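Local coordinates for uncharacterized protein MJ0764 (Methanocaldococcus jannaschii, PDB 2B8M), which is of unknown function but adopts the double-stranded beta-helix fold of the RmlC-like cupins and forms a two-chain assembly, at residues His50-Lys55 with Gly73-Val78; Asn30-Pro35 with Phe96-Ala101; Gly56-Thr61 with Met84-Ile89; Asn46-Leu51 with Lys100-Lys105. All blocks are in the same frame, centred on the assembly; numbering follows the deposited sequence.

Contact 1 (His50-Lys55 with Gly73-Val78); sequences HLIIIK and GNIVYV
His50 to Ile53 run antiparallel to Asn74 to Tyr77, the strand axes 164° apart in direction. Leu51 and Val76 form a hydrogen-bonded pair, Leu51 N reaching Val76 O at 2.8 Å and Val76 N returning to Leu51 O. Ile53 N bonds to Asn74 O, and Gly73 N closes the end on Ile53 O; the backbone angles of Gly73 call for glycine. On one face, with CG anti to the carbonyl carbon (chi1 -67°), the His50 ring is set obliquely to that of Tyr77, planes 32° apart, Tyr77 CD1 lying over one imidazole face 3.4 Å from His50 NE2. Ile52 and Ile75 lie side by side here, their CG1 atoms 4.1 Å apart, the branched chains suiting an extended backbone. Leu51 and Val76 occupy the other face, CB to CB 4.3 Å. An alanine at His50 would probably leave Tyr77 CD1 and CB without the imidazole they pack against and open a gap beside the tyrosine ring. Leu51 and Ile53 pack on Met58 and Val76 on Leu60, both of strand 57-62, while strand 93-100 bonds to the far edge of strand 49-55. Asn74, Ile75 and Tyr77 pair with a strand of the second subunit, continuing the sheet.

Contact 2 (Asn30-Pro35 with Phe96-Ala101); sequences NHIVLP and FFVVKA
Asn30 to Ile32 pair antiparallel with Phe96 to Val98, the short strands 149° apart in direction and joined by four backbone bonds, such as Ile32 N to Phe96 O at 2.9 Å. Phe96 and Ile32 carry one largely apolar face. With chi1 at 57°, Phe96 CG sits between its own backbone N and carbonyl carbon, and Ile32 CB stands over one face of the ring, 3.9 Å from its centroid, a CH-pi contact. Ile32 CD1 reaches Val98 CG2 at 3.8 Å, while Leu34 CD1 meets the Phe96 ring at its edge, 4.3 Å from CE1. Isoleucine suits this place: CB, CG2 and CD1 all reach the ring. The other face belongs to His31 and Phe97: the imidazole CD2 lies over the phenyl face, towards its rim and 3.6 Å from Phe97 CE2, planes 38° apart. Both imidazole nitrogens are bonded, NE2 to Glu95 and ND1 to Glu19, fixing the ring's rotation; the two carboxylates would probably favour a positively charged histidine. Phe97 also packs on Ile52 of the second subunit. Such a sheet, largely apolar on the face turned inward, with Phe96 against Met58 and Ile86 of the facing sheet, is a building block of the cupin double-stranded beta-helix.

Contact 3 (Gly56-Thr61 with Met84-Ile89); sequences GEMTLT and MLIQNI
The smaller sheet of the cupin beta-helix contains this antiparallel pair, in which Thr59 faces Gln87 and Thr61 faces Leu85. Thr59 N bonds to Gln87 O at 2.9 Å with an N-H...O angle of 172°, and three further backbone bonds complete the two hydrogen-bonded pairs. On the face of Thr59, Thr61 and Gln87, two waters bridge the strands. One gives hydrogens to Glu57 O and to Thr59 OG1, at 3.0 Å from the latter, and accepts from Ile89 N. The other links Thr59 O, Thr61 OG1 and Gln87 NE2, the amide nitrogen lying 2.6 Å from it. Thr59 CG2, anti to the backbone N, contacts Ile89 CD1 at 4.1 Å, while OG1 also bonds to Asn69; threonine suits this place by offering both a methyl and a hydroxyl. A valine in its place would probably leave the first water and Asn69 without their hydroxyl partner. The opposite face is apolar: Ile86 CG1 lies 3.8 Å from Leu60 CD1, and Ile86 CG2 lies 4.0 Å from Met58 CG (selenomethionine). Met58 and Ile86 pack on Phe96 of strand 93-100 and Leu51 of strand 49-55, while strand 68-71 bonds to the other edge of strand 57-62.

Contact 4 (Asn46-Leu51 with Lys100-Lys105); sequences NSYVHL and KAPHPK. With SO4 (sulfate ion), chain B.
Asn46 and Lys100 cross at about a right angle, the amide oxygen meeting the ammonium group. Lys100 NZ lies in the carbonyl plane of Asn46, on a lone pair of OD1, at 2.7 Å. A bend at chi3 (61°) sets Lys100 CE, which itself approaches OD1, on course for this bond. The other end of the same amide, ND2, points to the sulfate and bonds to its O4 at 3.1 Å; Lys100 NZ forms a salt bridge with the same oxygen at 2.6 Å, so O4 is gripped by both groups. Asparagine suits the place as a flat amide whose oxygen accepts from the lysine; the sulfate, probably from the crystallisation liquor, is also bonded by Lys20 and Gln28. Pro104 crosses Asn46 obliquely, its CG 3.5 Å from Asn46 CG, and a water bridges Asn46 O and Pro104 O. At this end of the cupin beta-sandwich the segment after strand 93-100 departs from the sheet, and Val49 with Lys100 is the only antiparallel pair between these segments, of the non-hydrogen-bonded kind, their side chains side by side. Ala101 N still bonds to Tyr48 O, but a cis peptide precedes Pro102 and the chain turns. Ser47 OG, anti to its backbone N (chi1 -168°), points to Pro102 O and donates to it on a lone pair, a link a small hydroxyl can make; the 2.5 Å between them is short for a hydrogen bond. The edge of the Tyr48 ring meets Pro102, CD2 to CD 4.1 Å, while the ring stacks on His26 of the second subunit.

The four contacts follow the two sheets of the cupin fold. Contacts 1, 2 and 4 lie in or at the end of the five-stranded sheet, where strand 49-55 serves contacts 1 and 4, and its neighbour 93-100 serves contact 2 and leads into contact 4. Contact 3 belongs to the four-stranded sheet. Contact 2 begins first along the chain, and contacts 2 and 4 both span the segments of contact 3; those of contacts 1 and 3 alternate, so the chain passes between the sheets and back. Centres of contacts 1 and 2 are about 9 Å apart, those of 3 and 4 about 18 Å. Leu51, Met58, Ile86 and Phe96 join the sheets in one core, while contacts 1, 2 and 4 touch the second subunit.

Contact 1 (His50-Lys55 with Gly73-Val78)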
loop_
_atom_site.group_PDB
_atom_site.type_symbol
_atom_site.label_atom_id
_atom_site.label_comp_id
_atom_site.label_asym_id
_atom_site.label_seq_id
_atom_site.Cartn_x
_atom_site.Cartn_y
_atom_site.Cartn_z
ATOM N N HIS A 50 -1.097 8.503 0.062
ATOM C CA HIS A 50 -1.907 7.651 -0.797
ATOM C C HIS A 50 -2.706 6.644 0.006
ATOM O O HIS A 50 -2.171 5.966 0.881
ATOM C CB HIS A 50 -1.077 6.918 -1.855
ATOM C CG HIS A 50 -0.474 7.811 -2.875
ATOM N ND1 HIS A 50 0.712 8.476 -2.655
ATOM C CD2 HIS A 50 -0.905 8.194 -4.104
ATOM C CE1 HIS A 50 1.007 9.194 -3.731
ATOM N NE2 HIS A 50 0.022 9.078 -4.599
ATOM N N LEU A 51 -3.988 6.605 -0.307
ATOM C CA LEU A 51 -4.990 5.818 0.375
ATOM C C LEU A 51 -5.329 4.678 -0.579
ATOM O O LEU A 51 -5.852 4.904 -1.654
ATOM C CB LEU A 51 -6.248 6.683 0.658
ATOM C CG LEU A 51 -5.957 7.924 1.501
ATOM C CD1 LEU A 51 -7.217 8.769 1.604
ATOM C CD2 LEU A 51 -5.436 7.523 2.860
ATOM N N ILE A 52 -5.014 3.446 -0.190
ATOM C CA ILE A 52 -5.259 2.293 -1.050
ATOM C C ILE A 52 -6.493 1.564 -0.532
ATOM O O ILE A 52 -6.459 0.886 0.502
ATOM C CB ILE A 52 -4.026 1.334 -1.083
ATOM C CG1 ILE A 52 -2.751 2.051 -1.547
ATOM C CG2 ILE A 52 -4.364 0.156 -1.974
ATOM C CD1 ILE A 52 -1.470 1.275 -1.304
ATOM N N ILE A 53 -7.594 1.704 -1.240
ATOM C CA ILE A 53 -8.874 1.204 -0.711
ATOM C C ILE A 53 -9.114 -0.217 -1.168
ATOM O O ILE A 53 -9.238 -0.468 -2.375
ATOM C CB ILE A 53 -10.010 2.106 -1.134
ATOM C CG1 ILE A 53 -9.685 3.554 -0.736
ATOM C CG2 ILE A 53 -11.331 1.655 -0.499
ATOM C CD1 ILE A 53 -10.720 4.504 -1.088
ATOM N N ILE A 54 -9.200 -1.159 -0.233
ATOM C CA ILE A 54 -9.405 -2.547 -0.622
ATOM C C ILE A 54 -10.758 -3.136 -0.278
ATOM O O ILE A 54 -11.065 -4.209 -0.784
ATOM C CB ILE A 54 -8.283 -3.449 -0.147
ATOM C CG1 ILE A 54 -8.206 -3.458 1.371
ATOM C CG2 ILE A 54 -6.890 -2.987 -0.724
ATOM C CD1 ILE A 54 -7.363 -4.700 1.857
ATOM N N LYS A 55 -11.582 -2.445 0.521
ATOM C CA LYS A 55 -12.956 -2.888 0.756
ATOM C C LYS A 55 -13.831 -1.709 1.130
ATOM O O LYS A 55 -13.397 -0.789 1.825
ATOM C CB LYS A 55 -12.982 -3.918 1.874
ATOM C CG LYS A 55 -14.341 -4.443 2.199
ATOM C CD LYS A 55 -14.260 -5.595 3.193
ATOM N N GLY A 73 -10.768 -0.588 -5.036
ATOM C CA GLY A 73 -10.200 -0.468 -6.385
ATOM C C GLY A 73 -9.648 0.914 -6.694
ATOM O O GLY A 73 -9.156 1.140 -7.776
ATOM N N ASN A 74 -9.751 1.843 -5.751
ATOM C CA ASN A 74 -9.165 3.189 -5.906
ATOM C C ASN A 74 -7.937 3.373 -5.049
ATOM O O ASN A 74 -7.871 2.869 -3.923
ATOM C CB ASN A 74 -10.156 4.293 -5.503
ATOM C CG ASN A 74 -11.253 4.535 -6.519
ATOM O OD1 ASN A 74 -12.435 4.459 -6.154
ATOM N ND2 ASN A 74 -10.900 4.856 -7.773
ATOM N N ILE A 75 -6.961 4.100 -5.585
ATOM C CA ILE A 75 -5.894 4.661 -4.801
ATOM C C ILE A 75 -6.064 6.149 -4.934
ATOM O O ILE A 75 -6.151 6.664 -6.049
ATOM C CB ILE A 75 -4.515 4.247 -5.321
ATOM C CG1 ILE A 75 -4.361 2.745 -5.292
ATOM C CG2 ILE A 75 -3.405 4.994 -4.563
ATOM C CD1 ILE A 75 -3.046 2.288 -5.871
ATOM N N VAL A 76 -6.159 6.815 -3.794
ATOM C CA VAL A 76 -6.409 8.249 -3.773
ATOM C C VAL A 76 -5.209 8.976 -3.184
ATOM O O VAL A 76 -4.801 8.713 -2.044
ATOM C CB VAL A 76 -7.678 8.604 -2.972
ATOM C CG1 VAL A 76 -7.902 10.148 -3.000
ATOM C CG2 VAL A 76 -8.893 7.867 -3.464
ATOM N N TYR A 77 -4.661 9.912 -3.953
ATOM C CA TYR A 77 -3.568 10.776 -3.526
ATOM C C TYR A 77 -4.107 12.007 -2.823
ATOM O O TYR A 77 -4.980 12.690 -3.367
ATOM C CB TYR A 77 -2.782 11.258 -4.733
ATOM C CG TYR A 77 -1.811 12.381 -4.460
ATOM C CD1 TYR A 77 -0.761 12.225 -3.570
ATOM C CD2 TYR A 77 -1.947 13.598 -5.112
ATOM C CE1 TYR A 77 0.145 13.264 -3.363
ATOM C CE2 TYR A 77 -1.055 14.632 -4.918
ATOM C CZ TYR A 77 -0.009 14.462 -4.051
ATOM O OH TYR A 77 0.845 15.528 -3.862
ATOM N N VAL A 78 -3.580 12.297 -1.641
ATOM C CA VAL A 78 -3.868 13.572 -0.952
ATOM C C VAL A 78 -2.518 14.252 -0.753
ATOM O O VAL A 78 -1.625 13.679 -0.167
ATOM C CB VAL A 78 -4.542 13.416 0.436
ATOM C CG1 VAL A 78 -4.820 14.784 1.038
ATOM C CG2 VAL A 78 -5.808 12.603 0.330
#

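Contact 2 (Asn30-Pro35 with Phe96-Ala101)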
loop_
_atom_site.group_PDB
_atom_site.type_symbol
_atom_site.label_atom_id
_atom_site.label_comp_id
_atom_site.label_asym_id
_atom_site.label_seq_id
_atom_site.Cartn_x
_atom_site.Cartn_y
_atom_site.Cartn_z
ATOM N N ASN A 30 0.180 2.396 7.154
ATOM C CA ASN A 30 -0.829 2.037 8.142
ATOM C C ASN A 30 -1.945 1.238 7.491
ATOM O O ASN A 30 -2.179 1.348 6.285
ATOM C CB ASN A 30 -1.362 3.309 8.827
ATOM C CG ASN A 30 -0.270 4.147 9.385
ATOM O OD1 ASN A 30 0.756 3.621 9.845
ATOM N ND2 ASN A 30 -0.450 5.459 9.366
ATOM N N HIS A 31 -2.636 0.427 8.305
ATOM C CA HIS A 31 -3.773 -0.339 7.872
ATOM C C HIS A 31 -4.968 0.072 8.716
ATOM O O HIS A 31 -4.904 0.063 9.939
ATOM C CB HIS A 31 -3.479 -1.801 8.027
ATOM C CG HIS A 31 -4.665 -2.683 7.787
ATOM N ND1 HIS A 31 -5.222 -3.439 8.785
ATOM C CD2 HIS A 31 -5.407 -2.904 6.679
ATOM C CE1 HIS A 31 -6.245 -4.121 8.293
ATOM N NE2 HIS A 31 -6.366 -3.828 7.014
ATOM N N ILE A 32 -6.041 0.465 8.057
ATOM C CA ILE A 32 -7.215 0.982 8.755
ATOM C C ILE A 32 -8.492 0.231 8.314
ATOM O O ILE A 32 -8.710 0.003 7.132
ATOM C CB ILE A 32 -7.402 2.505 8.558
ATOM C CG1 ILE A 32 -6.132 3.234 9.053
ATOM C CG2 ILE A 32 -8.619 2.996 9.314
ATOM C CD1 ILE A 32 -6.093 4.645 8.790
ATOM N N VAL A 33 -9.285 -0.158 9.309
ATOM C CA VAL A 33 -10.623 -0.646 9.117
ATOM C C VAL A 33 -11.589 0.219 9.872
ATOM O O VAL A 33 -11.435 0.434 11.094
ATOM C CB VAL A 33 -10.761 -2.128 9.557
ATOM C CG1 VAL A 33 -12.169 -2.659 9.272
ATOM C CG2 VAL A 33 -9.720 -2.942 8.851
ATOM N N LEU A 34 -12.595 0.712 9.143
ATOM C CA LEU A 34 -13.664 1.502 9.737
ATOM C C LEU A 34 -14.955 0.842 9.427
ATOM O O LEU A 34 -15.387 0.792 8.262
ATOM C CB LEU A 34 -13.681 2.935 9.161
ATOM C CG LEU A 34 -12.431 3.778 9.410
ATOM C CD1 LEU A 34 -12.641 5.123 8.759
ATOM C CD2 LEU A 34 -12.167 3.934 10.908
ATOM N N PRO A 35 -15.600 0.301 10.458
ATOM C CA PRO A 35 -16.988 -0.083 10.317
ATOM C C PRO A 35 -17.903 1.098 9.962
ATOM O O PRO A 35 -17.545 2.272 10.156
ATOM C CB PRO A 35 -17.348 -0.612 11.715
ATOM C CG PRO A 35 -16.046 -1.021 12.297
ATOM C CD PRO A 35 -15.058 -0.019 11.789
ATOM N N PHE A 96 -8.624 0.187 4.199
ATOM C CA PHE A 96 -7.612 0.838 3.342
ATOM C C PHE A 96 -6.228 0.788 3.967
ATOM O O PHE A 96 -6.095 0.600 5.184
ATOM C CB PHE A 96 -8.003 2.261 2.935
ATOM C CG PHE A 96 -8.255 3.170 4.061
ATOM C CD1 PHE A 96 -9.427 3.086 4.776
ATOM C CD2 PHE A 96 -7.328 4.127 4.424
ATOM C CE1 PHE A 96 -9.674 3.962 5.851
ATOM C CE2 PHE A 96 -7.542 4.982 5.481
ATOM C CZ PHE A 96 -8.715 4.892 6.214
ATOM N N PHE A 97 -5.218 0.950 3.126
ATOM C CA PHE A 97 -3.882 1.262 3.575
ATOM C C PHE A 97 -3.572 2.715 3.341
ATOM O O PHE A 97 -4.045 3.305 2.378
ATOM C CB PHE A 97 -2.835 0.398 2.878
ATOM C CG PHE A 97 -3.017 -1.063 3.160
ATOM C CD1 PHE A 97 -3.868 -1.842 2.380
ATOM C CD2 PHE A 97 -2.361 -1.649 4.237
ATOM C CE1 PHE A 97 -4.044 -3.164 2.694
ATOM C CE2 PHE A 97 -2.525 -2.979 4.526
ATOM C CZ PHE A 97 -3.365 -3.729 3.772
ATOM N N VAL A 98 -2.742 3.251 4.223
ATOM C CA VAL A 98 -2.262 4.609 4.128
ATOM C C VAL A 98 -0.766 4.514 3.898
ATOM O O VAL A 98 -0.081 3.880 4.675
ATOM C CB VAL A 98 -2.502 5.391 5.423
ATOM C CG1 VAL A 98 -1.959 6.771 5.327
ATOM C CG2 VAL A 98 -3.988 5.453 5.760
ATOM N N VAL A 99 -0.289 5.119 2.804
ATOM C CA VAL A 99 1.117 5.130 2.473
ATOM C C VAL A 99 1.555 6.580 2.519
ATOM O O VAL A 99 0.958 7.454 1.895
ATOM C CB VAL A 99 1.374 4.548 1.070
ATOM C CG1 VAL A 99 2.839 4.762 0.658
ATOM C CG2 VAL A 99 0.941 3.103 0.992
ATOM N N LYS A 100 2.595 6.858 3.287
ATOM C CA LYS A 100 3.064 8.226 3.423
ATOM C C LYS A 100 4.544 8.258 3.117
ATOM O O LYS A 100 5.330 7.486 3.668
ATOM C CB LYS A 100 2.765 8.766 4.824
ATOM C CG LYS A 100 1.294 8.773 5.199
ATOM C CD LYS A 100 1.114 8.912 6.687
ATOM C CE LYS A 100 1.687 10.194 7.194
ATOM N NZ LYS A 100 1.529 10.333 8.666
ATOM N N ALA A 101 4.925 9.156 2.214
ATOM C CA ALA A 101 6.339 9.322 1.852
ATOM C C ALA A 101 6.571 10.744 1.414
ATOM O O ALA A 101 5.789 11.308 0.634
ATOM C CB ALA A 101 6.748 8.369 0.754
#

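Contact 3 (Gly56-Thr61 with Met84-Ile89)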
loop_
_atom_site.group_PDB
_atom_site.type_symbol
_atom_site.label_atom_id
_atom_site.label_comp_id
_atom_site.label_asym_id
_atom_site.label_seq_id
_atom_site.Cartn_x
_atom_site.Cartn_y
_atom_site.Cartn_z
ATOM N N GLY A 56 -15.079 -1.730 0.655
ATOM C CA GLY A 56 -16.048 -0.734 1.033
ATOM C C GLY A 56 -15.895 0.596 0.305
ATOM O O GLY A 56 -15.353 0.669 -0.802
ATOM N N GLU A 57 -16.401 1.640 0.942
ATOM C CA GLU A 57 -16.495 2.953 0.343
ATOM C C GLU A 57 -16.094 4.000 1.361
ATOM O O GLU A 57 -16.590 4.003 2.496
ATOM C CB GLU A 57 -17.930 3.198 -0.111
ATOM C CG GLU A 57 -18.171 4.558 -0.789
ATOM C CD GLU A 57 -19.571 4.654 -1.374
ATOM O OE1 GLU A 57 -20.087 3.613 -1.841
ATOM O OE2 GLU A 57 -20.159 5.751 -1.347
HETATM N N MSE A 58 -15.193 4.888 0.934
HETATM C CA MSE A 58 -14.691 5.958 1.756
HETATM C C MSE A 58 -15.360 7.240 1.347
HETATM O O MSE A 58 -15.516 7.484 0.174
HETATM C CB MSE A 58 -13.188 6.120 1.512
HETATM C CG MSE A 58 -12.606 7.336 2.186
HETATM SE SE MSE A 58 -10.732 7.563 1.714
HETATM C CE MSE A 58 -10.021 5.852 2.561
ATOM N N THR A 59 -15.724 8.062 2.327
ATOM C CA THR A 59 -16.158 9.413 2.089
ATOM C C THR A 59 -15.020 10.298 2.579
ATOM O O THR A 59 -14.675 10.321 3.772
ATOM C CB THR A 59 -17.497 9.683 2.802
ATOM O OG1 THR A 59 -18.479 8.797 2.284
ATOM C CG2 THR A 59 -17.975 11.092 2.561
ATOM N N LEU A 60 -14.428 11.016 1.634
ATOM C CA LEU A 60 -13.238 11.826 1.854
ATOM C C LEU A 60 -13.575 13.297 1.621
ATOM O O LEU A 60 -14.014 13.686 0.560
ATOM C CB LEU A 60 -12.163 11.404 0.850
ATOM C CG LEU A 60 -10.849 12.164 0.978
ATOM C CD1 LEU A 60 -10.183 11.853 2.300
ATOM C CD2 LEU A 60 -9.927 11.813 -0.186
ATOM N N THR A 61 -13.446 14.113 2.655
ATOM C CA THR A 61 -13.650 15.536 2.542
ATOM C C THR A 61 -12.310 16.226 2.704
ATOM O O THR A 61 -11.651 16.092 3.738
ATOM C CB THR A 61 -14.680 16.078 3.582
ATOM O OG1 THR A 61 -15.873 15.265 3.541
ATOM C CG2 THR A 61 -15.069 17.471 3.239
HETATM N N MSE A 84 -8.002 17.083 5.849
HETATM C CA MSE A 84 -8.768 15.929 5.421
HETATM C C MSE A 84 -9.581 15.270 6.515
HETATM O O MSE A 84 -9.262 15.324 7.721
HETATM C CB MSE A 84 -7.860 14.851 4.842
HETATM C CG MSE A 84 -6.785 14.397 5.808
HETATM SE SE MSE A 84 -5.447 13.235 4.961
HETATM C CE MSE A 84 -6.587 11.845 4.506
ATOM N N LEU A 85 -10.667 14.672 6.064
ATOM C CA LEU A 85 -11.478 13.808 6.905
ATOM C C LEU A 85 -11.891 12.558 6.131
ATOM O O LEU A 85 -12.395 12.670 4.993
ATOM C CB LEU A 85 -12.730 14.527 7.300
ATOM C CG LEU A 85 -13.740 13.733 8.111
ATOM C CD1 LEU A 85 -13.104 13.323 9.405
ATOM C CD2 LEU A 85 -15.005 14.502 8.281
ATOM N N ILE A 86 -11.660 11.402 6.762
ATOM C CA ILE A 86 -12.062 10.117 6.247
ATOM C C ILE A 86 -13.165 9.562 7.083
ATOM O O ILE A 86 -12.993 9.332 8.283
ATOM C CB ILE A 86 -10.884 9.115 6.257
ATOM C CG1 ILE A 86 -9.797 9.555 5.264
ATOM C CG2 ILE A 86 -11.318 7.710 5.909
ATOM C CD1 ILE A 86 -8.507 8.751 5.422
ATOM N N GLN A 87 -14.271 9.265 6.428
ATOM C CA GLN A 87 -15.446 8.673 7.053
ATOM C C GLN A 87 -15.900 7.434 6.298
ATOM O O GLN A 87 -15.711 7.333 5.084
ATOM C CB GLN A 87 -16.612 9.655 7.058
ATOM C CG GLN A 87 -16.378 10.991 7.715
ATOM C CD GLN A 87 -17.567 11.867 7.487
ATOM O OE1 GLN A 87 -18.398 12.089 8.393
ATOM N NE2 GLN A 87 -17.693 12.355 6.269
ATOM N N ASN A 88 -16.445 6.453 7.028
ATOM C CA ASN A 88 -17.242 5.427 6.422
ATOM C C ASN A 88 -18.702 5.609 6.720
ATOM O O ASN A 88 -19.204 5.259 7.792
ATOM C CB ASN A 88 -16.796 4.026 6.837
ATOM C CG ASN A 88 -17.593 2.921 6.135
ATOM O OD1 ASN A 88 -18.301 3.162 5.148
ATOM N ND2 ASN A 88 -17.528 1.730 6.674
ATOM N N ILE A 89 -19.392 6.164 5.744
ATOM C CA ILE A 89 -20.829 6.369 5.826
ATOM C C ILE A 89 -21.591 5.274 5.070
ATOM O O ILE A 89 -22.645 4.819 5.514
ATOM C CB ILE A 89 -21.184 7.726 5.236
ATOM C CG1 ILE A 89 -20.451 8.831 5.997
ATOM C CG2 ILE A 89 -22.691 7.962 5.273
ATOM C CD1 ILE A 89 -20.689 10.208 5.440
HETATM O O HOH W 1 -18.491 5.918 3.014
HETATM O O HOH W 2 -15.554 12.842 4.939
#

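Contact 4 (Asn46-Leu51 with Lys100-Lys105)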
loop_
_atom_site.group_PDB
_atom_site.type_symbol
_atom_site.label_atom_id
_atom_site.label_comp_id
_atom_site.label_asym_id
_atom_site.label_seq_id
_atom_site.Cartn_x
_atom_site.Cartn_y
_atom_site.Cartn_z
ATOM N N ASN A 46 0.436 15.248 7.116
ATOM C CA ASN A 46 1.806 15.635 7.471
ATOM C C ASN A 46 2.855 15.015 6.553
ATOM O O ASN A 46 4.045 15.125 6.814
ATOM C CB ASN A 46 2.150 15.330 8.941
ATOM C CG ASN A 46 2.091 13.842 9.290
ATOM O OD1 ASN A 46 1.831 12.962 8.444
ATOM N ND2 ASN A 46 2.346 13.555 10.562
ATOM N N SER A 47 2.396 14.394 5.484
ATOM C CA SER A 47 3.252 14.092 4.360
ATOM C C SER A 47 2.382 13.932 3.155
ATOM O O SER A 47 1.173 14.163 3.206
ATOM C CB SER A 47 4.082 12.827 4.614
ATOM O OG SER A 47 5.148 12.620 3.656
ATOM N N TYR A 48 2.986 13.466 2.060
ATOM C CA TYR A 48 2.257 13.132 0.856
ATOM C C TYR A 48 1.612 11.761 1.059
ATOM O O TYR A 48 2.272 10.786 1.457
ATOM C CB TYR A 48 3.187 13.153 -0.366
ATOM C CG TYR A 48 3.737 14.496 -0.622
ATOM C CD1 TYR A 48 3.050 15.414 -1.406
ATOM C CD2 TYR A 48 4.927 14.889 -0.018
ATOM C CE1 TYR A 48 3.585 16.680 -1.610
ATOM C CE2 TYR A 48 5.436 16.131 -0.200
ATOM C CZ TYR A 48 4.756 17.034 -1.004
ATOM O OH TYR A 48 5.265 18.329 -1.175
ATOM N N VAL A 49 0.306 11.688 0.798
ATOM C CA VAL A 49 -0.525 10.525 1.203
ATOM C C VAL A 49 -1.133 9.828 0.013
ATOM O O VAL A 49 -1.638 10.471 -0.903
ATOM C CB VAL A 49 -1.672 10.960 2.143
ATOM C CG1 VAL A 49 -2.642 9.785 2.500
ATOM C CG2 VAL A 49 -1.111 11.611 3.387
ATOM N N HIS A 50 -1.097 8.503 0.062
ATOM C CA HIS A 50 -1.907 7.651 -0.797
ATOM C C HIS A 50 -2.706 6.644 0.006
ATOM O O HIS A 50 -2.171 5.966 0.881
ATOM C CB HIS A 50 -1.077 6.918 -1.855
ATOM C CG HIS A 50 -0.474 7.811 -2.875
ATOM N ND1 HIS A 50 0.712 8.476 -2.655
ATOM C CD2 HIS A 50 -0.905 8.194 -4.104
ATOM C CE1 HIS A 50 1.007 9.194 -3.731
ATOM N NE2 HIS A 50 0.022 9.078 -4.599
ATOM N N LEU A 51 -3.988 6.605 -0.307
ATOM C CA LEU A 51 -4.990 5.818 0.375
ATOM C C LEU A 51 -5.329 4.678 -0.579
ATOM O O LEU A 51 -5.852 4.904 -1.654
ATOM C CB LEU A 51 -6.248 6.683 0.658
ATOM C CG LEU A 51 -5.957 7.924 1.501
ATOM C CD1 LEU A 51 -7.217 8.769 1.604
ATOM C CD2 LEU A 51 -5.436 7.523 2.860
ATOM N N LYS A 100 2.595 6.858 3.287
ATOM C CA LYS A 100 3.064 8.226 3.423
ATOM C C LYS A 100 4.544 8.258 3.117
ATOM O O LYS A 100 5.330 7.486 3.668
ATOM C CB LYS A 100 2.765 8.766 4.824
ATOM C CG LYS A 100 1.294 8.773 5.199
ATOM C CD LYS A 100 1.114 8.912 6.687
ATOM C CE LYS A 100 1.687 10.194 7.194
ATOM N NZ LYS A 100 1.529 10.333 8.666
ATOM N N ALA A 101 4.925 9.156 2.214
ATOM C CA ALA A 101 6.339 9.322 1.852
ATOM C C ALA A 101 6.571 10.744 1.414
ATOM O O ALA A 101 5.789 11.308 0.634
ATOM C CB ALA A 101 6.748 8.369 0.754
ATOM N N PRO A 102 7.654 11.337 1.906
ATOM C CA PRO A 102 8.652 10.753 2.821
ATOM C C PRO A 102 8.122 10.730 4.263
ATOM O O PRO A 102 7.003 11.166 4.516
ATOM C CB PRO A 102 9.794 11.756 2.728
ATOM C CG PRO A 102 9.102 13.049 2.489
ATOM C CD PRO A 102 7.966 12.734 1.587
ATOM N N HIS A 103 8.927 10.272 5.208
ATOM C CA HIS A 103 8.510 10.313 6.593
ATOM C C HIS A 103 8.223 11.786 6.946
ATOM O O HIS A 103 8.970 12.684 6.513
ATOM C CB HIS A 103 9.616 9.783 7.518
ATOM C CG HIS A 103 9.153 9.590 8.919
ATOM N ND1 HIS A 103 9.082 10.632 9.817
ATOM C CD2 HIS A 103 8.631 8.509 9.544
ATOM C CE1 HIS A 103 8.596 10.178 10.960
ATOM N NE2 HIS A 103 8.305 8.895 10.817
ATOM N N PRO A 104 7.137 12.043 7.696
ATOM C CA PRO A 104 6.786 13.405 8.101
ATOM C C PRO A 104 7.959 14.227 8.660
ATOM O O PRO A 104 8.038 15.435 8.444
ATOM C CB PRO A 104 5.702 13.169 9.142
ATOM C CG PRO A 104 4.993 11.927 8.675
ATOM C CD PRO A 104 6.073 11.082 8.062
ATOM N N LYS A 105 8.898 13.590 9.348
ATOM C CA LYS A 105 9.992 14.361 9.932
ATOM C C LYS A 105 10.801 15.086 8.864
ATOM O O LYS A 105 11.352 16.177 9.114
ATOM C CB LYS A 105 10.884 13.493 10.821
ATOM C CG LYS A 105 11.807 12.534 10.071
ATOM C CD LYS A 105 12.404 11.531 11.069
ATOM C CE LYS A 105 13.346 10.558 10.402
ATOM N NZ LYS A 105 14.097 9.816 11.466
HETATM S S SO4 B . 2.112 10.300 12.125
HETATM O O1 SO4 B . 3.446 10.538 11.566
HETATM O O2 SO4 B . 1.917 8.863 12.338
HETATM O O3 SO4 B . 1.963 10.999 13.401
HETATM O O4 SO4 B . 1.098 10.794 11.203
HETATM O O HOH W 3 5.583 16.793 8.373
#